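Local coordinates for protein putative ring-cleaving dioxygenase mhqO (Bacillus subtilis subsp. subtilis, PDB 3OAJ) that is a putative ring-cleaving dioxygenase, probably dependent on iron(II), that may contribute to the breakdown of aromatic compounds, at residues 9-14 against 250-255; 216-221 against 254-259; 117-122 against 127-132. All coordinates share one frame; numbering follows the deposited sequence. Where two conformers were deposited one is given.

Contact 1. Residues 9-14 against 250-255; sequences IHHITA and NYFNAI. With ZN (zinc ion), chain C; SO4 (sulfate ion), chain D.
His-10, His-11 and Phe-252 form a buried aromatic cluster across the concave side of a curved sheet, where strand 9-16 looks over strands 215-223 and 264-269 to the residues leading into strand 253-258. No hydrogen bond joins the two segments directly. The ring of Phe-252 is the common partner. His-10 turns its edge to the face of that ring, with planes 61° apart and CE1 lying 3.9 Å from Phe-252 CD2. His-11 meets it obliquely, at 40° between planes, and its CE1 comes within 3.6 Å of Phe-252 CZ. Two consecutive histidines can look the same way because both stand opposite Ala-220 in a classic beta bulge. This first strand belongs to a vicinal-oxygen-chelate (VOC) module and carries the opening ligand of the metal site: His-11 NE2 binds the zinc ion at 2.1 Å, with His-218 and Glu-266 completing the protein ligands. His-11 ND1 donates to His-10 ND1 over 2.8 Å in a straight bond (180°), in the plane of its own ring but tilted from that of His-10; with the zinc bond at NE2 it fixes the ring's rotation. A water links His-10 NE2 (3.1 Å) to Tyr-251 O (2.9 Å). Past the metal, Thr-13 OG1 donates to sulfate O3 at 2.7 Å, while sulfate O4 sits at the edge of the Phe-252 ring, 3.2 Å from CE1.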
loop_
_atom_site.group_PDB
_atom_site.type_symbol
_atom_site.label_atom_id
_atom_site.label_comp_id
_atom_site.label_asym_id
_atom_site.label_seq_id
_atom_site.Cartn_x
_atom_site.Cartn_y
_atom_site.Cartn_z
ATOM N N ILE A 9 -2.447 0.719 -8.522
ATOM C CA ILE A 9 -1.560 0.320 -7.441
ATOM C C ILE A 9 -1.574 -1.217 -7.265
ATOM O O ILE A 9 -2.645 -1.864 -7.303
ATOM C CB ILE A 9 -1.993 0.993 -6.129
ATOM C CG1 ILE A 9 -1.884 2.529 -6.229
ATOM C CG2 ILE A 9 -1.207 0.434 -4.923
ATOM C CD1 ILE A 9 -2.638 3.276 -5.113
ATOM N N HIS A 10 -0.374 -1.780 -7.105
ATOM C CA HIS A 10 -0.176 -3.165 -6.715
ATOM C C HIS A 10 -0.154 -3.249 -5.189
ATOM O O HIS A 10 -0.963 -3.941 -4.594
ATOM C CB HIS A 10 1.128 -3.718 -7.343
ATOM C CG HIS A 10 1.354 -5.176 -7.112
ATOM N ND1 HIS A 10 1.800 -5.677 -5.905
ATOM C CD2 HIS A 10 1.227 -6.242 -7.939
ATOM C CE1 HIS A 10 1.908 -6.992 -5.993
ATOM N NE2 HIS A 10 1.597 -7.357 -7.221
ATOM N N HIS A 11 0.786 -2.543 -4.566
ATOM C CA HIS A 11 0.852 -2.483 -3.104
ATOM C C HIS A 11 1.538 -1.186 -2.707
ATOM O O HIS A 11 2.108 -0.495 -3.550
ATOM C CB HIS A 11 1.616 -3.685 -2.507
ATOM C CG HIS A 11 3.057 -3.768 -2.909
ATOM N ND1 HIS A 11 3.476 -4.425 -4.049
ATOM C CD2 HIS A 11 4.181 -3.314 -2.299
ATOM C CE1 HIS A 11 4.796 -4.374 -4.121
ATOM N NE2 HIS A 11 5.250 -3.699 -3.079
ATOM N N ILE A 12 1.433 -0.850 -1.426
ATOM C CA ILE A 12 2.162 0.244 -0.828
ATOM C C ILE A 12 2.900 -0.328 0.375
ATOM O O ILE A 12 2.399 -1.181 1.097
ATOM C CB ILE A 12 1.157 1.355 -0.387
ATOM C CG1 ILE A 12 0.590 2.068 -1.619
ATOM C CG2 ILE A 12 1.792 2.363 0.558
ATOM C CD1 ILE A 12 -0.675 2.877 -1.356
ATOM N N THR A 13 4.101 0.188 0.611
ATOM C CA THR A 13 4.965 -0.337 1.653
ATOM C C THR A 13 5.400 0.785 2.582
ATOM O O THR A 13 5.843 1.849 2.138
ATOM C CB THR A 13 6.178 -1.060 1.044
ATOM O OG1 THR A 13 5.695 -2.193 0.327
ATOM C CG2 THR A 13 7.223 -1.481 2.121
ATOM N N ALA A 14 5.242 0.520 3.875
ATOM C CA ALA A 14 5.545 1.504 4.907
ATOM C C ALA A 14 6.400 0.942 6.032
ATOM O O ALA A 14 6.340 -0.241 6.338
ATOM C CB ALA A 14 4.251 2.053 5.486
ATOM N N ASN A 250 9.334 -13.362 -4.428
ATOM C CA ASN A 250 8.587 -14.594 -4.135
ATOM C C ASN A 250 7.119 -14.492 -4.519
ATOM O O ASN A 250 6.616 -15.340 -5.241
ATOM C CB ASN A 250 8.748 -15.020 -2.657
ATOM C CG ASN A 250 8.398 -16.487 -2.409
ATOM O OD1 ASN A 250 7.943 -17.203 -3.299
ATOM N ND2 ASN A 250 8.621 -16.937 -1.182
ATOM N N TYR A 251 6.433 -13.451 -4.054
ATOM C CA TYR A 251 4.981 -13.318 -4.300
ATOM C C TYR A 251 4.700 -12.416 -5.499
ATOM O O TYR A 251 3.558 -12.245 -5.909
ATOM C CB TYR A 251 4.285 -12.860 -3.010
ATOM C CG TYR A 251 4.814 -13.696 -1.868
ATOM C CD1 TYR A 251 5.690 -13.164 -0.912
ATOM C CD2 TYR A 251 4.537 -15.061 -1.815
ATOM C CE1 TYR A 251 6.234 -13.976 0.091
ATOM C CE2 TYR A 251 5.081 -15.871 -0.823
ATOM C CZ TYR A 251 5.925 -15.319 0.122
ATOM O OH TYR A 251 6.440 -16.138 1.096
ATOM N N PHE A 252 5.773 -11.859 -6.049
ATOM C CA PHE A 252 5.768 -11.001 -7.253
ATOM C C PHE A 252 7.234 -10.710 -7.564
ATOM O O PHE A 252 8.088 -10.882 -6.697
ATOM C CB PHE A 252 4.992 -9.679 -7.023
ATOM C CG PHE A 252 5.418 -8.925 -5.794
ATOM C CD1 PHE A 252 6.461 -8.003 -5.843
ATOM C CD2 PHE A 252 4.787 -9.159 -4.567
ATOM C CE1 PHE A 252 6.858 -7.300 -4.707
ATOM C CE2 PHE A 252 5.202 -8.462 -3.421
ATOM C CZ PHE A 252 6.250 -7.558 -3.479
ATOM N N ASN A 253 7.514 -10.299 -8.804
ATOM C CA ASN A 253 8.811 -9.739 -9.185
ATOM C C ASN A 253 8.679 -8.216 -9.162
ATOM O O ASN A 253 7.596 -7.679 -9.410
ATOM C CB ASN A 253 9.231 -10.237 -10.570
ATOM C CG ASN A 253 9.547 -11.729 -10.584
ATOM O OD1 ASN A 253 10.044 -12.279 -9.602
ATOM N ND2 ASN A 253 9.216 -12.398 -11.686
ATOM N N ALA A 254 9.776 -7.543 -8.831
ATOM C CA ALA A 254 9.811 -6.097 -8.622
ATOM C C ALA A 254 10.931 -5.401 -9.383
ATOM O O ALA A 254 12.026 -5.932 -9.486
ATOM C CB ALA A 254 9.977 -5.803 -7.143
ATOM N N ILE A 255 10.627 -4.216 -9.920
ATOM C CA ILE A 255 11.644 -3.237 -10.319
ATOM C C ILE A 255 11.307 -1.925 -9.635
ATOM O O ILE A 255 10.136 -1.638 -9.364
ATOM C CB ILE A 255 11.731 -3.035 -11.852
ATOM C CG1 ILE A 255 10.379 -2.589 -12.443
ATOM C CG2 ILE A 255 12.191 -4.332 -12.516
ATOM C CD1 ILE A 255 10.424 -2.300 -13.947
HETATM ZN ZN ZN C . 7.214 -2.962 -3.024
HETATM S S SO4 D . 8.557 -4.507 -1.612
HETATM O O1 SO4 D . 9.788 -3.725 -1.718
HETATM O O2 SO4 D . 8.732 -5.733 -0.859
HETATM O O3 SO4 D . 7.469 -3.726 -1.023
HETATM O O4 SO4 D . 8.198 -4.916 -2.973
HETATM O O HOH W 1 1.401 -10.341 -6.276
#

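Contact 2. Residues 216-221 against 254-259; sequences VHHIAW and AIYFRE. With ZN (zinc ion), chain C; SO4 (sulfate ion), chain D.
The strands bearing His-218 and Tyr-256 are not neighbours in the sheet: strand 264-269 runs between them, parallel to 215-223 and antiparallel to 253-258, and the CA atoms of His-218 and Tyr-256 stand 9.1 Å apart. No hydrogen bond crosses directly between the segments, so side chains and bound groups span the gap. A classic beta bulge breaks the regularity of 216-221, where His-217 and His-218 both stand opposite Thr-13 of strand 9-16. The main contact is a T-shaped pair. Tyr-256 presents its edge to the face of His-218, with ring planes at 87° and centroids 5.6 Å apart. Tyr-256 CE1 lies above the imidazole toward its rim, 4.0 Å from His-218 NE2. His-218 places CG between its backbone N and carbonyl carbon (chi1 64°), and with this torsion NE2 reaches the zinc ion at 2.3 Å. Sulfate O3 lies near the imidazole plane at its edge, 2.9 Å from His-218 NE2, as both atoms bind the same zinc. The phenol stretches past the imidazole to the same anion: Tyr-256 OH donates to sulfate O1 over 2.7 Å, and Arg-249 NE is hydrogen-bonded to that hydroxyl as well, so two partners hold the hydroxyl oxygen. At the far end a water joins the segments, donating to His-217 O at 2.7 Å and accepting a longer bond from Arg-258 NH2 at 3.3 Å, in the plane of the guanidinium. His-11, His-218 and Glu-266 make the facial triad of extradiol ring-cleavage dioxygenases; zinc occupies the predicted iron site, and the sulfate, probably from the crystallisation liquor, binds the zinc through O3 and O4 and takes the bond from Tyr-256 on O1.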
loop_
_atom_site.group_PDB
_atom_site.type_symbol
_atom_site.label_atom_id
_atom_site.label_comp_id
_atom_site.label_asym_id
_atom_site.label_seq_id
_atom_site.Cartn_x
_atom_site.Cartn_y
_atom_site.Cartn_z
ATOM N N VAL A 216 5.433 6.383 4.420
ATOM C CA VAL A 216 5.341 5.419 3.330
ATOM C C VAL A 216 6.691 5.363 2.630
ATOM O O VAL A 216 7.233 6.398 2.241
ATOM C CB VAL A 216 4.233 5.795 2.330
ATOM C CG1 VAL A 216 4.242 4.835 1.143
ATOM C CG2 VAL A 216 2.877 5.802 3.044
ATOM N N HIS A 217 7.213 4.149 2.457
ATOM C CA HIS A 217 8.539 3.933 1.856
ATOM C C HIS A 217 8.483 4.015 0.330
ATOM O O HIS A 217 9.335 4.641 -0.306
ATOM C CB HIS A 217 9.122 2.582 2.291
ATOM C CG HIS A 217 10.518 2.352 1.802
ATOM N ND1 HIS A 217 11.630 2.653 2.558
ATOM C CD2 HIS A 217 10.983 1.875 0.622
ATOM C CE1 HIS A 217 12.721 2.360 1.869
ATOM N NE2 HIS A 217 12.357 1.890 0.690
ATOM N N HIS A 218 7.480 3.357 -0.259
ATOM C CA HIS A 218 7.303 3.399 -1.706
ATOM C C HIS A 218 5.919 2.950 -2.131
ATOM O O HIS A 218 5.158 2.370 -1.330
ATOM C CB HIS A 218 8.387 2.576 -2.413
ATOM C CG HIS A 218 8.349 1.106 -2.109
ATOM N ND1 HIS A 218 9.104 0.545 -1.098
ATOM C CD2 HIS A 218 7.703 0.077 -2.709
ATOM C CE1 HIS A 218 8.922 -0.764 -1.088
ATOM N NE2 HIS A 218 8.064 -1.074 -2.043
ATOM N N ILE A 219 5.591 3.241 -3.392
ATOM C CA ILE A 219 4.342 2.810 -3.977
ATOM C C ILE A 219 4.613 1.954 -5.211
ATOM O O ILE A 219 5.396 2.342 -6.076
ATOM C CB ILE A 219 3.417 4.037 -4.274
ATOM C CG1 ILE A 219 2.082 3.586 -4.893
ATOM C CG2 ILE A 219 4.117 5.100 -5.143
ATOM C CD1 ILE A 219 0.944 4.608 -4.735
ATOM N N ALA A 220 3.950 0.796 -5.278
ATOM C CA ALA A 220 4.130 -0.115 -6.403
ATOM C C ALA A 220 2.908 -0.104 -7.315
ATOM O O ALA A 220 1.751 -0.145 -6.860
ATOM C CB ALA A 220 4.392 -1.525 -5.908
ATOM N N TRP A 221 3.200 -0.030 -8.607
ATOM C CA TRP A 221 2.207 -0.092 -9.669
ATOM C C TRP A 221 2.213 -1.470 -10.313
ATOM O O TRP A 221 3.237 -2.135 -10.360
ATOM C CB TRP A 221 2.536 0.985 -10.708
ATOM C CG TRP A 221 2.692 2.330 -10.057
ATOM C CD1 TRP A 221 3.857 2.912 -9.664
ATOM C CD2 TRP A 221 1.645 3.238 -9.683
ATOM N NE1 TRP A 221 3.605 4.115 -9.065
ATOM C CE2 TRP A 221 2.257 4.346 -9.079
ATOM C CE3 TRP A 221 0.248 3.221 -9.816
ATOM C CZ2 TRP A 221 1.532 5.431 -8.593
ATOM C CZ3 TRP A 221 -0.475 4.304 -9.329
ATOM C CH2 TRP A 221 0.177 5.403 -8.755
ATOM N N ALA A 254 9.776 -7.543 -8.831
ATOM C CA ALA A 254 9.811 -6.097 -8.622
ATOM C C ALA A 254 10.931 -5.401 -9.383
ATOM O O ALA A 254 12.026 -5.932 -9.486
ATOM C CB ALA A 254 9.977 -5.803 -7.143
ATOM N N ILE A 255 10.627 -4.216 -9.920
ATOM C CA ILE A 255 11.644 -3.237 -10.319
ATOM C C ILE A 255 11.307 -1.925 -9.635
ATOM O O ILE A 255 10.136 -1.638 -9.364
ATOM C CB ILE A 255 11.731 -3.035 -11.852
ATOM C CG1 ILE A 255 10.379 -2.589 -12.443
ATOM C CG2 ILE A 255 12.191 -4.332 -12.516
ATOM C CD1 ILE A 255 10.424 -2.300 -13.947
ATOM N N TYR A 256 12.344 -1.143 -9.361
ATOM C CA TYR A 256 12.198 0.138 -8.640
ATOM C C TYR A 256 12.830 1.289 -9.412
ATOM O O TYR A 256 13.882 1.132 -10.039
ATOM C CB TYR A 256 12.861 0.063 -7.253
ATOM C CG TYR A 256 12.399 -1.097 -6.385
ATOM C CD1 TYR A 256 11.372 -0.937 -5.452
ATOM C CD2 TYR A 256 12.975 -2.369 -6.520
ATOM C CE1 TYR A 256 10.944 -2.017 -4.659
ATOM C CE2 TYR A 256 12.564 -3.442 -5.741
ATOM C CZ TYR A 256 11.544 -3.265 -4.818
ATOM O OH TYR A 256 11.130 -4.333 -4.040
ATOM N N PHE A 257 12.206 2.459 -9.317
ATOM C CA PHE A 257 12.805 3.682 -9.855
ATOM C C PHE A 257 12.328 4.876 -9.059
ATOM O O PHE A 257 11.130 4.977 -8.740
ATOM C CB PHE A 257 12.518 3.857 -11.356
ATOM C CG PHE A 257 11.066 4.075 -11.712
ATOM C CD1 PHE A 257 10.171 3.009 -11.760
ATOM C CD2 PHE A 257 10.606 5.352 -12.091
ATOM C CE1 PHE A 257 8.829 3.207 -12.139
ATOM C CE2 PHE A 257 9.274 5.555 -12.469
ATOM C CZ PHE A 257 8.392 4.482 -12.498
ATOM N N ARG A 258 13.269 5.755 -8.716
ATOM C CA ARG A 258 12.898 6.999 -8.050
ATOM C C ARG A 258 12.501 8.016 -9.088
ATOM O O ARG A 258 13.239 8.262 -10.059
ATOM C CB ARG A 258 14.034 7.539 -7.175
ATOM C CG ARG A 258 13.497 8.587 -6.189
ATOM C CD ARG A 258 14.392 8.792 -5.023
ATOM N NE ARG A 258 14.564 7.606 -4.191
ATOM C CZ ARG A 258 13.841 7.311 -3.113
ATOM N NH1 ARG A 258 12.827 8.093 -2.725
ATOM N NH2 ARG A 258 14.142 6.221 -2.412
ATOM N N GLU A 259 11.305 8.586 -8.936
ATOM C CA GLU A 259 10.851 9.530 -9.948
ATOM C C GLU A 259 11.355 10.938 -9.630
ATOM O O GLU A 259 12.048 11.134 -8.617
ATOM C CB GLU A 259 9.344 9.395 -10.198
ATOM C CG GLU A 259 8.426 9.653 -9.007
ATOM C CD GLU A 259 8.193 11.130 -8.767
ATOM O OE1 GLU A 259 8.380 11.564 -7.618
ATOM O OE2 GLU A 259 7.869 11.861 -9.729
HETATM ZN ZN ZN C . 7.214 -2.962 -3.024
HETATM S S SO4 D . 8.557 -4.507 -1.612
HETATM O O1 SO4 D . 9.788 -3.725 -1.718
HETATM O O2 SO4 D . 8.732 -5.733 -0.859
HETATM O O3 SO4 D . 7.469 -3.726 -1.023
HETATM O O4 SO4 D . 8.198 -4.916 -2.973
HETATM O O HOH W 2 11.808 5.830 -0.177
#

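Contact 3. Residues 117-122 against 127-132; sequences VEFDDP and LEIVER
Leu-127 lays its CB over one face of the Phe-119 ring, 4.0 Å from the centroid and 18° off the normal, a CH-pi contact between hydrogen-bonded partners of an antiparallel hairpin. CG of Phe-119 sits between its backbone N and carbonyl carbon (chi1 57°), which leans the ring across the partner strand. There Phe-119 CE2 meets Leu-127 CD2 at 3.8 Å and Phe-119 CE1 meets Ile-129 CD1 at 3.7 Å. The other face of the sheet carries the non-hydrogen-bonded pair Glu-118 and Glu-128, side by side and pointing the same way, their carboxylate planes 80° apart. Glu-118 OE2 lies 2.6 Å from Glu-128 OE1, a spacing consistent with a proton held on one of the acids. Glu-128 OE2 also has Arg-111 and Ser-84 as partners, and a water bridges Glu-118 OE1 to Leu-127 O. Phe-119 N to Leu-127 O (3.0 Å) and Leu-127 N to Phe-119 O (2.8 Å) set the register, as do the paired bonds of Val-117 with Ile-129. The apolar face packs under helices 19-29 and 92-101, through Phe-25, Tyr-26, Trp-95 and Leu-99, while strand 79-87 flanks 126-131 within the sheet.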
loop_
_atom_site.group_PDB
_atom_site.type_symbol
_atom_site.label_atom_id
_atom_site.label_comp_id
_atom_site.label_asym_id
_atom_site.label_seq_id
_atom_site.Cartn_x
_atom_site.Cartn_y
_atom_site.Cartn_z
ATOM N N VAL A 117 -13.251 10.130 5.106
ATOM C CA VAL A 117 -12.925 10.085 6.524
ATOM C C VAL A 117 -11.401 10.002 6.616
ATOM O O VAL A 117 -10.794 9.062 6.075
ATOM C CB VAL A 117 -13.575 8.859 7.213
ATOM C CG1 VAL A 117 -13.141 8.735 8.681
ATOM C CG2 VAL A 117 -15.091 8.957 7.129
ATOM N N GLU A 118 -10.791 10.982 7.282
ATOM C CA GLU A 118 -9.338 11.053 7.456
ATOM C C GLU A 118 -8.981 10.632 8.862
ATOM O O GLU A 118 -9.583 11.094 9.813
ATOM C CB GLU A 118 -8.829 12.481 7.213
ATOM C CG GLU A 118 -9.254 13.087 5.876
ATOM C CD GLU A 118 -8.509 12.490 4.706
ATOM O OE1 GLU A 118 -7.282 12.232 4.814
ATOM O OE2 GLU A 118 -9.165 12.266 3.674
ATOM N N PHE A 119 -7.959 9.792 8.988
ATOM C CA PHE A 119 -7.465 9.357 10.292
ATOM C C PHE A 119 -6.034 8.841 10.158
ATOM O O PHE A 119 -5.584 8.523 9.050
ATOM C CB PHE A 119 -8.374 8.276 10.892
ATOM C CG PHE A 119 -8.550 7.060 10.007
ATOM C CD1 PHE A 119 -9.380 7.100 8.885
ATOM C CD2 PHE A 119 -7.890 5.870 10.309
ATOM C CE1 PHE A 119 -9.568 5.974 8.067
ATOM C CE2 PHE A 119 -8.063 4.743 9.507
ATOM C CZ PHE A 119 -8.909 4.786 8.380
ATOM N N ASP A 120 -5.332 8.751 11.283
ATOM C CA ASP A 120 -3.995 8.176 11.290
ATOM C C ASP A 120 -4.004 6.770 11.864
ATOM O O ASP A 120 -4.837 6.437 12.713
ATOM C CB ASP A 120 -3.030 9.037 12.125
ATOM C CG ASP A 120 -2.612 10.329 11.434
ATOM O OD1 ASP A 120 -2.976 10.549 10.253
ATOM O OD2 ASP A 120 -1.882 11.127 12.075
ATOM N N ASP A 121 -3.051 5.952 11.426
ATOM C CA ASP A 121 -2.811 4.676 12.089
ATOM C C ASP A 121 -1.964 4.933 13.350
ATOM O O ASP A 121 -1.593 6.081 13.608
ATOM C CB ASP A 121 -2.243 3.628 11.101
ATOM C CG ASP A 121 -0.717 3.656 10.943
ATOM O OD1 ASP A 121 0.004 4.507 11.515
ATOM O OD2 ASP A 121 -0.226 2.753 10.214
ATOM N N PRO A 122 -1.699 3.886 14.160
ATOM C CA PRO A 122 -1.037 4.088 15.456
ATOM C C PRO A 122 0.382 4.621 15.360
ATOM O O PRO A 122 0.924 5.125 16.353
ATOM C CB PRO A 122 -1.034 2.689 16.077
ATOM C CG PRO A 122 -2.107 1.952 15.363
ATOM C CD PRO A 122 -2.095 2.484 13.970
ATOM N N LEU A 127 -4.251 7.960 6.659
ATOM C CA LEU A 127 -5.170 7.082 5.942
ATOM C C LEU A 127 -6.472 7.819 5.667
ATOM O O LEU A 127 -6.809 8.799 6.359
ATOM C CB LEU A 127 -5.471 5.841 6.791
ATOM C CG LEU A 127 -4.444 4.703 6.862
ATOM C CD1 LEU A 127 -3.110 5.131 7.455
ATOM C CD2 LEU A 127 -5.047 3.516 7.634
ATOM N N GLU A 128 -7.242 7.316 4.708
ATOM C CA GLU A 128 -8.582 7.840 4.497
ATOM C C GLU A 128 -9.466 6.733 3.970
ATOM O O GLU A 128 -8.968 5.769 3.370
ATOM C CB GLU A 128 -8.593 9.064 3.563
ATOM C CG GLU A 128 -8.122 8.757 2.162
ATOM C CD GLU A 128 -8.021 9.950 1.225
ATOM O OE1 GLU A 128 -8.075 11.136 1.655
ATOM O OE2 GLU A 128 -7.846 9.667 0.019
ATOM N N ILE A 129 -10.765 6.877 4.206
ATOM C CA ILE A 129 -11.773 5.960 3.676
ATOM C C ILE A 129 -12.762 6.732 2.817
ATOM O O ILE A 129 -13.184 7.824 3.197
ATOM C CB ILE A 129 -12.485 5.181 4.838
ATOM C CG1 ILE A 129 -11.566 4.083 5.363
ATOM C CG2 ILE A 129 -13.803 4.559 4.389
ATOM C CD1 ILE A 129 -12.017 3.491 6.705
ATOM N N VAL A 130 -13.096 6.165 1.659
ATOM C CA VAL A 130 -14.062 6.727 0.723
ATOM C C VAL A 130 -14.976 5.613 0.246
ATOM O O VAL A 130 -14.539 4.468 0.171
ATOM C CB VAL A 130 -13.344 7.404 -0.477
ATOM C CG1 VAL A 130 -12.504 6.403 -1.302
ATOM C CG2 VAL A 130 -14.322 8.183 -1.347
ATOM N N GLU A 131 -16.226 5.961 -0.063
ATOM C CA GLU A 131 -17.222 5.000 -0.545
ATOM C C GLU A 131 -17.254 5.003 -2.058
ATOM O O GLU A 131 -17.398 6.069 -2.655
ATOM C CB GLU A 131 -18.624 5.399 -0.093
ATOM C CG GLU A 131 -18.910 5.312 1.377
ATOM C CD GLU A 131 -20.371 5.573 1.651
ATOM O OE1 GLU A 131 -21.113 5.819 0.677
ATOM O OE2 GLU A 131 -20.782 5.504 2.824
ATOM N N ARG A 132 -17.163 3.821 -2.678
ATOM C CA ARG A 132 -17.352 3.712 -4.141
ATOM C C ARG A 132 -17.917 2.346 -4.495
ATOM O O ARG A 132 -17.539 1.341 -3.893
ATOM C CB ARG A 132 -16.054 3.934 -4.934
ATOM C CG ARG A 132 -15.343 5.264 -4.699
ATOM C CD ARG A 132 -14.138 5.412 -5.606
ATOM N NE ARG A 132 -13.480 6.678 -5.326
ATOM C CZ ARG A 132 -12.191 6.824 -5.015
ATOM N NH1 ARG A 132 -11.393 5.762 -4.999
ATOM N NH2 ARG A 132 -11.702 8.035 -4.754
HETATM O O HOH W 3 -5.365 11.173 6.595
#

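Contacts 1 and 2 belong to one site, contact 3 to another sheet. The first two have centres 8 Å apart, end on the same strand 253-258 and share the zinc and sulfate ions; their opening strands, 9-16 and 215-223, are neighbours in one eight-stranded sheet, joined by probable hydrogen bonds such as His-10 N to Ala-220 O (2.7 Å). That seam unites the first and second VOC ranges, so the metal site draws on both. Contact 3 closes a hairpin in the other eight-stranded sheet, with its centre about 22 Å from either of the others and nearest atoms about 7 Å away. Along the chain it is nested within contact 1 and precedes contact 2.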